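PDB 3EB8: cysteine protease-like VirA from Shigella flexneri, which is a secreted virulence effector required for bacterial entry into epithelial cells and subsequent spreading, although its assigned tubulin-specific protease activity is disputed. Local coordinates for residues 34-39 / 85-90; 142-147 / 234-239; 167-172 / 202-207; 310-315 / 351-356. All coordinates share one frame; numbering follows the deposited sequence.

Interaction 1: 34-39 / 85-90; sequences GEFAHA and KQFNLG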
loop_
_atom_site.group_PDB
_atom_site.type_symbol
_atom_site.label_atom_id
_atom_site.label_comp_id
_atom_site.label_asym_id
_atom_site.label_seq_id
_atom_site.Cartn_x
_atom_site.Cartn_y
_atom_site.Cartn_z
ATOM N N GLY A 34 -3.022 -21.072 -13.969
ATOM C CA GLY A 34 -2.724 -20.835 -12.571
ATOM C C GLY A 34 -1.601 -19.833 -12.345
ATOM O O GLY A 34 -1.245 -19.545 -11.204
ATOM N N GLU A 35 -1.045 -19.295 -13.426
ATOM C CA GLU A 35 0.027 -18.305 -13.322
ATOM C C GLU A 35 -0.430 -17.024 -12.632
ATOM O O GLU A 35 -1.446 -16.432 -12.999
ATOM C CB GLU A 35 0.595 -17.973 -14.703
ATOM C CG GLU A 35 1.618 -16.869 -14.697
ATOM C CD GLU A 35 2.128 -16.555 -16.092
ATOM O OE1 GLU A 35 2.202 -17.492 -16.919
ATOM O OE2 GLU A 35 2.455 -15.374 -16.367
ATOM N N PHE A 36 0.338 -16.600 -11.632
ATOM C CA PHE A 36 0.018 -15.404 -10.876
ATOM C C PHE A 36 1.125 -14.364 -10.987
ATOM O O PHE A 36 0.905 -13.190 -10.695
ATOM C CB PHE A 36 -0.259 -15.742 -9.406
ATOM C CG PHE A 36 0.936 -16.274 -8.676
ATOM C CD1 PHE A 36 1.816 -15.411 -8.040
ATOM C CD2 PHE A 36 1.183 -17.629 -8.628
ATOM C CE1 PHE A 36 2.914 -15.883 -7.377
ATOM C CE2 PHE A 36 2.287 -18.112 -7.956
ATOM C CZ PHE A 36 3.152 -17.233 -7.329
ATOM N N ALA A 37 2.313 -14.782 -11.410
ATOM C CA ALA A 37 3.399 -13.832 -11.638
ATOM C C ALA A 37 4.325 -14.248 -12.773
ATOM O O ALA A 37 4.410 -15.417 -13.134
ATOM C CB ALA A 37 4.186 -13.603 -10.380
ATOM N N HIS A 38 5.024 -13.271 -13.333
ATOM C CA HIS A 38 5.968 -13.536 -14.405
ATOM C C HIS A 38 7.143 -12.580 -14.344
ATOM O O HIS A 38 7.036 -11.465 -13.837
ATOM C CB HIS A 38 5.300 -13.358 -15.760
ATOM C CG HIS A 38 4.903 -11.946 -16.032
ATOM N ND1 HIS A 38 3.665 -11.448 -15.701
ATOM C CD2 HIS A 38 5.598 -10.916 -16.562
ATOM C CE1 HIS A 38 3.606 -10.174 -16.040
ATOM N NE2 HIS A 38 4.765 -9.827 -16.564
ATOM N N ALA A 39 8.266 -13.024 -14.884
ATOM C CA ALA A 39 9.430 -12.174 -15.042
ATOM C C ALA A 39 10.013 -12.457 -16.409
ATOM O O ALA A 39 10.225 -13.596 -16.791
ATOM C CB ALA A 39 10.448 -12.445 -13.956
ATOM N N LYS A 85 4.099 -6.107 -4.247
ATOM C CA LYS A 85 3.071 -5.948 -5.276
ATOM C C LYS A 85 1.875 -6.797 -4.902
ATOM O O LYS A 85 1.965 -7.663 -4.032
ATOM C CB LYS A 85 3.600 -6.359 -6.650
ATOM C CG LYS A 85 4.808 -5.562 -7.077
ATOM C CD LYS A 85 5.295 -5.957 -8.446
ATOM C CE LYS A 85 6.475 -5.096 -8.843
ATOM N NZ LYS A 85 7.176 -5.617 -10.049
ATOM N N GLN A 86 0.753 -6.538 -5.545
ATOM C CA GLN A 86 -0.460 -7.293 -5.283
ATOM C C GLN A 86 -0.548 -8.494 -6.225
ATOM O O GLN A 86 -0.731 -8.343 -7.428
ATOM C CB GLN A 86 -1.689 -6.386 -5.410
ATOM C CG GLN A 86 -1.634 -5.134 -4.537
ATOM C CD GLN A 86 -2.854 -4.243 -4.730
ATOM O OE1 GLN A 86 -3.103 -3.739 -5.829
ATOM N NE2 GLN A 86 -3.635 -4.067 -3.670
ATOM N N PHE A 87 -0.393 -9.684 -5.667
ATOM C CA PHE A 87 -0.486 -10.906 -6.448
ATOM C C PHE A 87 -1.766 -11.668 -6.133
ATOM O O PHE A 87 -2.299 -11.599 -5.027
ATOM C CB PHE A 87 0.715 -11.821 -6.195
ATOM C CG PHE A 87 2.018 -11.243 -6.640
ATOM C CD1 PHE A 87 2.803 -10.510 -5.766
ATOM C CD2 PHE A 87 2.466 -11.435 -7.938
ATOM C CE1 PHE A 87 4.011 -9.975 -6.184
ATOM C CE2 PHE A 87 3.679 -10.896 -8.365
ATOM C CZ PHE A 87 4.451 -10.170 -7.489
ATOM N N ASN A 88 -2.248 -12.411 -7.117
ATOM C CA ASN A 88 -3.341 -13.312 -6.860
ATOM C C ASN A 88 -2.825 -14.598 -6.222
ATOM O O ASN A 88 -2.553 -15.572 -6.915
ATOM C CB ASN A 88 -4.134 -13.597 -8.130
ATOM C CG ASN A 88 -5.578 -13.868 -7.834
ATOM O OD1 ASN A 88 -6.037 -15.007 -7.916
ATOM N ND2 ASN A 88 -6.304 -12.826 -7.439
ATOM N N LEU A 89 -2.673 -14.586 -4.898
ATOM C CA LEU A 89 -2.182 -15.756 -4.179
ATOM C C LEU A 89 -3.330 -16.646 -3.694
ATOM O O LEU A 89 -3.114 -17.794 -3.319
ATOM C CB LEU A 89 -1.289 -15.343 -3.011
ATOM C CG LEU A 89 -0.180 -14.363 -3.370
ATOM C CD1 LEU A 89 0.574 -13.949 -2.133
ATOM C CD2 LEU A 89 0.752 -14.965 -4.400
ATOM N N GLY A 90 -4.547 -16.105 -3.716
ATOM C CA GLY A 90 -5.732 -16.839 -3.312
ATOM C C GLY A 90 -5.747 -17.259 -1.853
ATOM O O GLY A 90 -6.461 -18.172 -1.470
#
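Phe36 of strand 35-41 and Phe87 of the short strand 86-87 carry this buried contact, their rings crossing obliquely. CD2 of Phe87 lies near the plane of the Phe36 ring, beside its edge, 4.0 Å from Phe36 CD1. The same corner of Phe87 also meets main chain: Phe36 O lies in the plane of the Phe87 ring, 3.6 Å from Phe87 CD2, an approach that probably sets the partial negative charge of the carbonyl against the weakly positive ring hydrogens. One atom farther round, Phe87 CE2 closes to 3.4 Å on the methyl CB of Ala37. Leu89 brings its CD2 methyl to 3.8 Å from Phe36 CE1, while Asn88 O comes within 3.4 Å of Phe36 CB.

Neighbouring residues Phe36 and Ala37 can both turn their CB toward 85-90 because they form a classic beta bulge, the two together facing Leu48 of strand 44-51. Phe36 has an unextended psi of -17° there, and its CG takes the crowded position between backbone N and carbonyl carbon (chi1 65°). Across the contact, Asn88 is the centre of an inverse gamma turn, closed by a weak bond of 3.0 Å from Leu89 N to Phe87 O, which folds the chain so that Phe87 and Leu89 both meet the Phe36 ring.

Farther out, Phe36 also packs on Leu48 and Leu50 of its own antiparallel sheet, and Phe87 touches Pro25 and Leu82. The amide of Gln86 is hydrogen-bonded to Ser324, Ser350 and Gln348 O, fixing the 85-90 side to the mixed sheet.

Interaction 2: 142-147 / 234-239; sequences HDIYRD and SAFWQS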
loop_
_atom_site.group_PDB
_atom_site.type_symbol
_atom_site.label_atom_id
_atom_site.label_comp_id
_atom_site.label_asym_id
_atom_site.label_seq_id
_atom_site.Cartn_x
_atom_site.Cartn_y
_atom_site.Cartn_z
ATOM N N HIS A 142 -11.027 15.027 7.137
ATOM C CA HIS A 142 -10.710 14.802 8.548
ATOM C C HIS A 142 -9.763 13.621 8.706
ATOM O O HIS A 142 -8.907 13.619 9.586
ATOM C CB HIS A 142 -11.982 14.579 9.378
ATOM C CG HIS A 142 -12.919 15.746 9.371
ATOM N ND1 HIS A 142 -13.506 16.225 8.218
ATOM C CD2 HIS A 142 -13.372 16.530 10.378
ATOM C CE1 HIS A 142 -14.277 17.255 8.514
ATOM N NE2 HIS A 142 -14.214 17.461 9.818
ATOM N N ASP A 143 -9.922 12.625 7.841
ATOM C CA ASP A 143 -9.025 11.478 7.804
ATOM C C ASP A 143 -7.559 11.880 7.547
ATOM O O ASP A 143 -6.664 11.477 8.282
ATOM C CB ASP A 143 -9.513 10.453 6.775
ATOM C CG ASP A 143 -10.826 9.813 7.183
ATOM O OD1 ASP A 143 -11.150 9.872 8.391
ATOM O OD2 ASP A 143 -11.540 9.259 6.312
ATOM N N ILE A 144 -7.297 12.682 6.525
ATOM C CA ILE A 144 -5.903 13.097 6.300
ATOM C C ILE A 144 -5.400 14.011 7.434
ATOM O O ILE A 144 -4.306 13.821 7.954
ATOM C CB ILE A 144 -5.669 13.712 4.895
ATOM C CG1 ILE A 144 -4.170 13.885 4.632
ATOM C CG2 ILE A 144 -6.418 15.010 4.749
ATOM C CD1 ILE A 144 -3.806 14.190 3.173
ATOM N N TYR A 145 -6.217 14.970 7.847
ATOM C CA TYR A 145 -5.860 15.827 8.961
ATOM C C TYR A 145 -5.407 15.006 10.184
ATOM O O TYR A 145 -4.278 15.146 10.656
ATOM C CB TYR A 145 -7.022 16.751 9.347
ATOM C CG TYR A 145 -6.674 17.675 10.492
ATOM C CD1 TYR A 145 -5.855 18.767 10.288
ATOM C CD2 TYR A 145 -7.122 17.426 11.779
ATOM C CE1 TYR A 145 -5.510 19.603 11.319
ATOM C CE2 TYR A 145 -6.787 18.261 12.830
ATOM C CZ TYR A 145 -5.979 19.353 12.593
ATOM O OH TYR A 145 -5.628 20.203 13.627
ATOM N N ARG A 146 -6.296 14.158 10.694
ATOM C CA ARG A 146 -5.976 13.351 11.865
ATOM C C ARG A 146 -4.662 12.591 11.672
ATOM O O ARG A 146 -3.786 12.621 12.547
ATOM C CB ARG A 146 -7.121 12.389 12.198
ATOM C CG ARG A 146 -8.420 13.106 12.498
ATOM C CD ARG A 146 -9.616 12.166 12.607
ATOM N NE ARG A 146 -10.830 12.824 12.126
ATOM C CZ ARG A 146 -12.057 12.568 12.568
ATOM N NH1 ARG A 146 -12.247 11.670 13.525
ATOM N NH2 ARG A 146 -13.094 13.222 12.059
ATOM N N ASP A 147 -4.516 11.933 10.524
ATOM C CA ASP A 147 -3.340 11.098 10.291
ATOM C C ASP A 147 -2.032 11.904 10.169
ATOM O O ASP A 147 -1.000 11.516 10.725
ATOM C CB ASP A 147 -3.537 10.189 9.074
ATOM C CG ASP A 147 -2.444 9.130 8.959
ATOM O OD1 ASP A 147 -2.760 7.933 9.143
ATOM O OD2 ASP A 147 -1.269 9.493 8.707
ATOM N N SER A 234 -7.115 11.271 -1.147
ATOM C CA SER A 234 -7.977 10.106 -1.202
ATOM C C SER A 234 -7.348 8.904 -0.512
ATOM O O SER A 234 -8.069 8.032 -0.009
ATOM C CB SER A 234 -8.300 9.749 -2.648
ATOM O OG SER A 234 -7.192 9.156 -3.289
ATOM N N ALA A 235 -6.014 8.857 -0.506
ATOM C CA ALA A 235 -5.273 7.706 0.011
ATOM C C ALA A 235 -5.506 7.484 1.503
ATOM O O ALA A 235 -5.271 6.394 2.014
ATOM C CB ALA A 235 -3.762 7.835 -0.276
ATOM N N PHE A 236 -5.965 8.528 2.189
ATOM C CA PHE A 236 -6.168 8.476 3.634
ATOM C C PHE A 236 -7.617 8.129 4.039
ATOM O O PHE A 236 -7.887 7.915 5.215
ATOM C CB PHE A 236 -5.728 9.793 4.298
ATOM C CG PHE A 236 -4.244 10.045 4.245
ATOM C CD1 PHE A 236 -3.663 10.622 3.127
ATOM C CD2 PHE A 236 -3.428 9.710 5.323
ATOM C CE1 PHE A 236 -2.291 10.853 3.083
ATOM C CE2 PHE A 236 -2.056 9.940 5.280
ATOM C CZ PHE A 236 -1.487 10.514 4.162
ATOM N N TRP A 237 -8.554 8.081 3.086
ATOM C CA TRP A 237 -9.936 7.786 3.474
ATOM C C TRP A 237 -10.030 6.478 4.313
ATOM O O TRP A 237 -9.525 5.424 3.908
ATOM C CB TRP A 237 -10.894 7.768 2.268
ATOM C CG TRP A 237 -12.345 7.591 2.692
ATOM C CD1 TRP A 237 -12.986 8.235 3.723
ATOM C CD2 TRP A 237 -13.313 6.719 2.111
ATOM N NE1 TRP A 237 -14.280 7.815 3.814
ATOM C CE2 TRP A 237 -14.514 6.883 2.840
ATOM C CE3 TRP A 237 -13.294 5.832 1.025
ATOM C CZ2 TRP A 237 -15.692 6.185 2.526
ATOM C CZ3 TRP A 237 -14.472 5.134 0.711
ATOM C CH2 TRP A 237 -15.654 5.316 1.472
ATOM N N GLN A 238 -10.665 6.554 5.481
ATOM C CA GLN A 238 -10.629 5.440 6.435
ATOM C C GLN A 238 -11.253 4.142 5.916
ATOM O O GLN A 238 -10.864 3.060 6.337
ATOM C CB GLN A 238 -11.290 5.848 7.745
ATOM C CG GLN A 238 -12.718 6.363 7.588
ATOM C CD GLN A 238 -13.360 6.718 8.928
ATOM O OE1 GLN A 238 -13.507 7.899 9.275
ATOM N NE2 GLN A 238 -13.727 5.693 9.695
ATOM N N SER A 239 -12.224 4.253 5.012
ATOM C CA SER A 239 -12.916 3.079 4.455
ATOM C C SER A 239 -12.537 2.832 2.999
ATOM O O SER A 239 -13.222 2.123 2.280
ATOM C CB SER A 239 -14.428 3.236 4.584
ATOM O OG SER A 239 -14.767 3.562 5.911
#
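The tight part of this contact is the Phe236 ring, lodged against helix 140-149. Ile144 lays its CG1 over one face, 3.9 Å from the centroid of the Phe236 ring and 20° off its normal, a CH-pi contact. Its CD1 methyl continues along the rim to 3.6 Å from Phe236 CD1. One helical turn on, Asp147 crosses the ring at about a right angle and sets OD2 at its edge, 3.5 Å from Phe236 CE2; the same oxygen accepts a hydrogen bond from the hydroxyl of Thr156.

Asp143 makes the polar half. Its OD2 accepts a fairly straight hydrogen bond from Gln238 N (3.0 Å, 160°), the donor standing 62° out of the carboxylate plane. Ser139 OG is a second hydrogen-bond partner of this oxygen, and Trp237 presents the edge of its indole, with CD1 3.1 Å from Asp143 OD2. The type I turn from Ser234 to Trp237 places Phe236 and the Gln238 N-H along the same helix. Looser packing follows at Gln238, whose exposed, extended side chain runs across the carboxylate toward solvent.

The loop belongs to the region assigned to tubulin binding and links helix 226-234 to helix 245-265. Helix 140-149 meets Phe236 on one flank, while His277 and Ile279 of strand 274-283 pack against the same ring from the mixed sheet.

Interaction 3: 167-172 / 202-207; sequences LKLIAD and NSNFPQ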
loop_
_atom_site.group_PDB
_atom_site.type_symbol
_atom_site.label_atom_id
_atom_site.label_comp_id
_atom_site.label_asym_id
_atom_site.label_seq_id
_atom_site.Cartn_x
_atom_site.Cartn_y
_atom_site.Cartn_z
ATOM N N LEU A 167 7.236 14.772 5.581
ATOM C CA LEU A 167 5.952 14.900 6.263
ATOM C C LEU A 167 5.596 16.334 6.636
ATOM O O LEU A 167 4.429 16.727 6.576
ATOM C CB LEU A 167 5.907 13.995 7.500
ATOM C CG LEU A 167 5.584 12.527 7.199
ATOM C CD1 LEU A 167 5.931 11.620 8.383
ATOM C CD2 LEU A 167 4.121 12.351 6.791
ATOM N N LYS A 168 6.594 17.113 7.027
ATOM C CA LYS A 168 6.358 18.508 7.375
ATOM C C LYS A 168 5.813 19.267 6.154
ATOM O O LYS A 168 4.980 20.171 6.282
ATOM C CB LYS A 168 7.648 19.148 7.910
ATOM C CG LYS A 168 7.581 20.654 8.133
ATOM C CD LYS A 168 6.650 21.016 9.287
ATOM C CE LYS A 168 6.828 22.474 9.710
ATOM N NZ LYS A 168 6.883 23.393 8.534
ATOM N N LEU A 169 6.291 18.891 4.975
ATOM C CA LEU A 169 5.852 19.496 3.729
ATOM C C LEU A 169 4.426 19.085 3.417
ATOM O O LEU A 169 3.650 19.880 2.888
ATOM C CB LEU A 169 6.758 19.072 2.579
ATOM C CG LEU A 169 6.295 19.471 1.185
ATOM C CD1 LEU A 169 6.004 20.968 1.126
ATOM C CD2 LEU A 169 7.348 19.083 0.160
ATOM N N ILE A 170 4.079 17.840 3.739
ATOM C CA ILE A 170 2.698 17.419 3.598
ATOM C C ILE A 170 1.808 18.226 4.546
ATOM O O ILE A 170 0.742 18.710 4.147
ATOM C CB ILE A 170 2.501 15.926 3.868
ATOM C CG1 ILE A 170 3.382 15.071 2.934
ATOM C CG2 ILE A 170 1.015 15.573 3.778
ATOM C CD1 ILE A 170 2.926 15.023 1.509
ATOM N N ALA A 171 2.239 18.377 5.797
ATOM C CA ALA A 171 1.462 19.145 6.766
ATOM C C ALA A 171 1.303 20.601 6.321
ATOM O O ALA A 171 0.234 21.182 6.466
ATOM C CB ALA A 171 2.096 19.073 8.154
ATOM N N ASP A 172 2.361 21.191 5.774
ATOM C CA ASP A 172 2.261 22.565 5.287
ATOM C C ASP A 172 1.293 22.666 4.096
ATOM O O ASP A 172 0.526 23.619 3.990
ATOM C CB ASP A 172 3.633 23.126 4.897
ATOM C CG ASP A 172 4.534 23.379 6.088
ATOM O OD1 ASP A 172 4.035 23.349 7.233
ATOM O OD2 ASP A 172 5.747 23.619 5.871
ATOM N N ASN A 202 9.864 25.773 -0.795
ATOM C CA ASN A 202 11.137 26.391 -0.442
ATOM C C ASN A 202 11.433 26.384 1.057
ATOM O O ASN A 202 12.593 26.271 1.453
ATOM C CB ASN A 202 11.258 27.790 -1.043
ATOM C CG ASN A 202 11.857 27.765 -2.437
ATOM O OD1 ASN A 202 12.907 27.154 -2.659
ATOM N ND2 ASN A 202 11.193 28.415 -3.384
ATOM N N SER A 203 10.389 26.474 1.881
ATOM C CA SER A 203 10.554 26.338 3.330
ATOM C C SER A 203 11.100 24.959 3.702
ATOM O O SER A 203 11.849 24.824 4.661
ATOM C CB SER A 203 9.223 26.566 4.066
ATOM O OG SER A 203 8.925 27.946 4.228
ATOM N N ASN A 204 10.713 23.940 2.939
ATOM C CA ASN A 204 11.023 22.550 3.293
ATOM C C ASN A 204 12.160 21.929 2.507
ATOM O O ASN A 204 12.506 20.772 2.734
ATOM C CB ASN A 204 9.784 21.653 3.158
ATOM C CG ASN A 204 8.837 21.800 4.323
ATOM O OD1 ASN A 204 9.118 21.325 5.427
ATOM N ND2 ASN A 204 7.714 22.478 4.094
ATOM N N PHE A 205 12.719 22.695 1.581
ATOM C CA PHE A 205 13.863 22.245 0.794
ATOM C C PHE A 205 14.943 23.333 0.732
ATOM O O PHE A 205 15.034 24.076 -0.244
ATOM C CB PHE A 205 13.425 21.845 -0.617
ATOM C CG PHE A 205 12.727 20.511 -0.689
ATOM C CD1 PHE A 205 11.467 20.400 -1.265
ATOM C CD2 PHE A 205 13.327 19.369 -0.198
ATOM C CE1 PHE A 205 10.818 19.169 -1.345
ATOM C CE2 PHE A 205 12.682 18.137 -0.271
ATOM C CZ PHE A 205 11.426 18.041 -0.845
ATOM N N PRO A 206 15.768 23.424 1.785
ATOM C CA PRO A 206 16.854 24.409 1.872
ATOM C C PRO A 206 18.028 24.056 0.957
ATOM O O PRO A 206 18.603 24.939 0.314
ATOM C CB PRO A 206 17.307 24.316 3.338
ATOM C CG PRO A 206 16.314 23.418 4.029
ATOM C CD PRO A 206 15.718 22.554 2.969
ATOM N N GLN A 207 18.367 22.770 0.905
ATOM C CA GLN A 207 19.499 22.275 0.117
ATOM C C GLN A 207 19.470 22.733 -1.351
ATOM O O GLN A 207 18.413 22.792 -1.978
ATOM C CB GLN A 207 19.562 20.747 0.188
ATOM C CG GLN A 207 19.038 20.132 1.494
ATOM C CD GLN A 207 17.523 19.905 1.501
ATOM O OE1 GLN A 207 17.005 19.110 2.291
ATOM N NE2 GLN A 207 16.815 20.602 0.619
#
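Two helices meet here, helix 194-204 bringing its C-terminal end against the first turns of helix 167-176, with Asn204 as the residue that reaches across. Asn204 ND2 gives a hydrogen bond to Asp172 OD2 (2.9 Å, 155°); the acceptor lies close to the amide plane, whereas the donor stands 29° out of the carboxylate plane. That oxygen is gripped twice, since Lys168 NZ approaches its syn lone pair at 2.9 Å from Asp172 OD2 in a salt bridge. Lys168 and Asp172 are an i, i+4 pair on one face of helix 167-176, and the lysine chain bends at chi2 and chi4, which brings NZ round to the carboxylate oxygens. The bridge probably holds Asp172 in place for the asparagine.

ND2 also bonds to Ile200 O, one turn back in its own helix, so the amide is held from both sides of the helix junction. It rests close on the backbone of the other helix, with ND2 3.5 Å from Leu169 CA, and Asn204 OD1 lies 3.2 Å from Lys168 CG. Beyond the polar group, Leu169 CD2 touches Phe205 CE1 at 3.8 Å, the two side chains crossing at about a right angle. Phe205, within the region assigned to tubulin binding, continues onto Phe219 of helix 210-221.

Interaction 4: 310-315 / 351-356; sequences HITCNG and FAIISP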
loop_
_atom_site.group_PDB
_atom_site.type_symbol
_atom_site.label_atom_id
_atom_site.label_comp_id
_atom_site.label_asym_id
_atom_site.label_seq_id
_atom_site.Cartn_x
_atom_site.Cartn_y
_atom_site.Cartn_z
ATOM N N HIS A 310 -1.604 -6.602 14.424
ATOM C CA HIS A 310 -2.240 -7.913 14.422
ATOM C C HIS A 310 -1.492 -8.859 15.360
ATOM O O HIS A 310 -0.325 -9.178 15.115
ATOM C CB HIS A 310 -2.236 -8.507 13.009
ATOM C CG HIS A 310 -3.080 -9.735 12.875
ATOM N ND1 HIS A 310 -2.554 -11.011 12.799
ATOM C CD2 HIS A 310 -4.425 -9.886 12.830
ATOM C CE1 HIS A 310 -3.536 -11.885 12.704
ATOM N NE2 HIS A 310 -4.682 -11.229 12.717
ATOM N N ILE A 311 -2.143 -9.314 16.428
ATOM C CA ILE A 311 -1.470 -10.221 17.345
ATOM C C ILE A 311 -1.401 -11.611 16.740
ATOM O O ILE A 311 -2.410 -12.160 16.305
ATOM C CB ILE A 311 -2.142 -10.289 18.739
ATOM C CG1 ILE A 311 -2.398 -8.879 19.277
ATOM C CG2 ILE A 311 -1.281 -11.098 19.704
ATOM C CD1 ILE A 311 -1.185 -7.963 19.202
ATOM N N THR A 312 -0.196 -12.165 16.694
ATOM C CA THR A 312 0.015 -13.517 16.210
ATOM C C THR A 312 0.459 -14.363 17.382
ATOM O O THR A 312 0.579 -13.868 18.504
ATOM C CB THR A 312 1.129 -13.573 15.144
ATOM O OG1 THR A 312 2.391 -13.272 15.765
ATOM C CG2 THR A 312 0.851 -12.572 14.001
ATOM N N CYS A 313 0.715 -15.638 17.120
ATOM C CA CYS A 313 1.171 -16.545 18.169
ATOM C C CYS A 313 2.619 -16.255 18.601
ATOM O O CYS A 313 3.135 -16.902 19.512
ATOM C CB CYS A 313 1.074 -17.985 17.686
ATOM S SG CYS A 313 2.089 -18.207 16.252
ATOM N N ASN A 314 3.265 -15.289 17.953
ATOM C CA ASN A 314 4.635 -14.900 18.313
ATOM C C ASN A 314 4.753 -13.505 18.925
ATOM O O ASN A 314 5.785 -13.150 19.484
ATOM C CB ASN A 314 5.554 -14.982 17.099
ATOM C CG ASN A 314 5.766 -16.402 16.623
ATOM O OD1 ASN A 314 5.444 -17.362 17.330
ATOM N ND2 ASN A 314 6.323 -16.546 15.423
ATOM N N GLY A 315 3.707 -12.699 18.801
ATOM C CA GLY A 315 3.762 -11.354 19.331
ATOM C C GLY A 315 2.983 -10.355 18.508
ATOM O O GLY A 315 2.019 -10.708 17.832
ATOM N N PHE A 351 -4.139 -8.251 0.926
ATOM C CA PHE A 351 -3.828 -8.449 2.338
ATOM C C PHE A 351 -2.523 -9.201 2.547
ATOM O O PHE A 351 -2.144 -10.034 1.743
ATOM C CB PHE A 351 -4.911 -9.283 3.015
ATOM C CG PHE A 351 -6.103 -8.508 3.441
ATOM C CD1 PHE A 351 -6.926 -7.903 2.501
ATOM C CD2 PHE A 351 -6.434 -8.411 4.786
ATOM C CE1 PHE A 351 -8.038 -7.198 2.891
ATOM C CE2 PHE A 351 -7.560 -7.711 5.187
ATOM C CZ PHE A 351 -8.365 -7.103 4.240
ATOM N N ALA A 352 -1.870 -8.934 3.666
ATOM C CA ALA A 352 -0.845 -9.825 4.160
ATOM C C ALA A 352 -0.754 -9.720 5.675
ATOM O O ALA A 352 -1.048 -8.680 6.266
ATOM C CB ALA A 352 0.532 -9.529 3.507
ATOM N N ILE A 353 -0.344 -10.813 6.299
ATOM C CA ILE A 353 0.008 -10.799 7.699
ATOM C C ILE A 353 1.527 -10.881 7.842
ATOM O O ILE A 353 2.191 -11.690 7.185
ATOM C CB ILE A 353 -0.697 -11.925 8.478
ATOM C CG1 ILE A 353 -2.193 -11.616 8.596
ATOM C CG2 ILE A 353 -0.137 -12.045 9.883
ATOM C CD1 ILE A 353 -2.991 -12.732 9.234
ATOM N N ILE A 354 2.061 -10.005 8.685
ATOM C CA ILE A 354 3.480 -9.968 8.990
ATOM C C ILE A 354 3.635 -10.287 10.474
ATOM O O ILE A 354 3.062 -9.610 11.329
ATOM C CB ILE A 354 4.100 -8.598 8.645
ATOM C CG1 ILE A 354 4.044 -8.347 7.128
ATOM C CG2 ILE A 354 5.524 -8.515 9.137
ATOM C CD1 ILE A 354 2.702 -7.845 6.620
ATOM N N SER A 355 4.375 -11.352 10.770
ATOM C CA SER A 355 4.522 -11.831 12.137
ATOM C C SER A 355 5.958 -11.702 12.640
ATOM O O SER A 355 6.911 -11.937 11.873
ATOM C CB SER A 355 4.097 -13.300 12.221
ATOM O OG SER A 355 4.351 -13.832 13.506
ATOM N N PRO A 356 6.118 -11.329 13.929
ATOM C CA PRO A 356 7.427 -11.451 14.574
ATOM C C PRO A 356 7.774 -12.924 14.544
ATOM O O PRO A 356 6.857 -13.757 14.512
ATOM C CB PRO A 356 7.157 -11.036 16.021
ATOM C CG PRO A 356 5.821 -10.405 16.038
ATOM C CD PRO A 356 5.059 -10.962 14.885
#
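Thr312 leads this contact at the end of strand 300-312. From its CB, which lies 3.6 Å from Ser355 OG, the side chain splits into two working branches. The methyl CG2 packs on Ser355 CB at 3.8 Å. OG1, placed between backbone N and carbonyl carbon (chi1 68°), faces Ser355 OG at a hydrogen-bonding distance of 3.0 Å and comes tip to tip with Pro356, 3.6 Å from its CD. The same oxygen accepts from Asn314 N (3.1 Å, 159°), which makes an ST turn and fixes the position of the oxygen.

Asn314, fixed by that turn, sends ND2 to Pro356 O (3.0 Å, 157°), in the carbonyl plane and on a lone pair. Ser355 OG supplies a second donor to this carbonyl, 2.7 Å from Pro356 O, so Pro356 O is gripped by two donors, with the Thr312 hydroxyl close beside the serine. At the other end of the contact, Ile353 sets CG1 over one face of the His310 ring, toward its rim, and brings CD1 to 3.6 Å from His310 CE1. His310 NE2 is held by Ile254 O of helix 245-265.

Gly315, whose backbone angles call for glycine, packs beside the Pro356 ring. The arrangement is that of a tight beta hairpin, strands 300-312 and 315-327 joined through Cys313 and Asn314, with the turn resting on strand 348-356, the antiparallel partner of its second strand.

Along the chain interaction 1 closes before interaction 2 opens, interaction 3 is nested within the loop that interaction 2 closes, and interaction 4 comes last. Interactions 1 and 4 both reach the mixed sheet, their centres about 22 Å apart; interaction 1 ties that sheet to the N-terminal antiparallel one. Interactions 2 and 3 lie about 20 Å apart between centres, with nearest atoms about 5 Å apart, and each joins an earlier helix to the region assigned to tubulin binding. Interactions 1 and 3 are farthest apart, about 38 Å between centres, on opposite sides of the chain's centre. The mixed sheet thus lies between the N-terminal sheet and the helical part of this monomer.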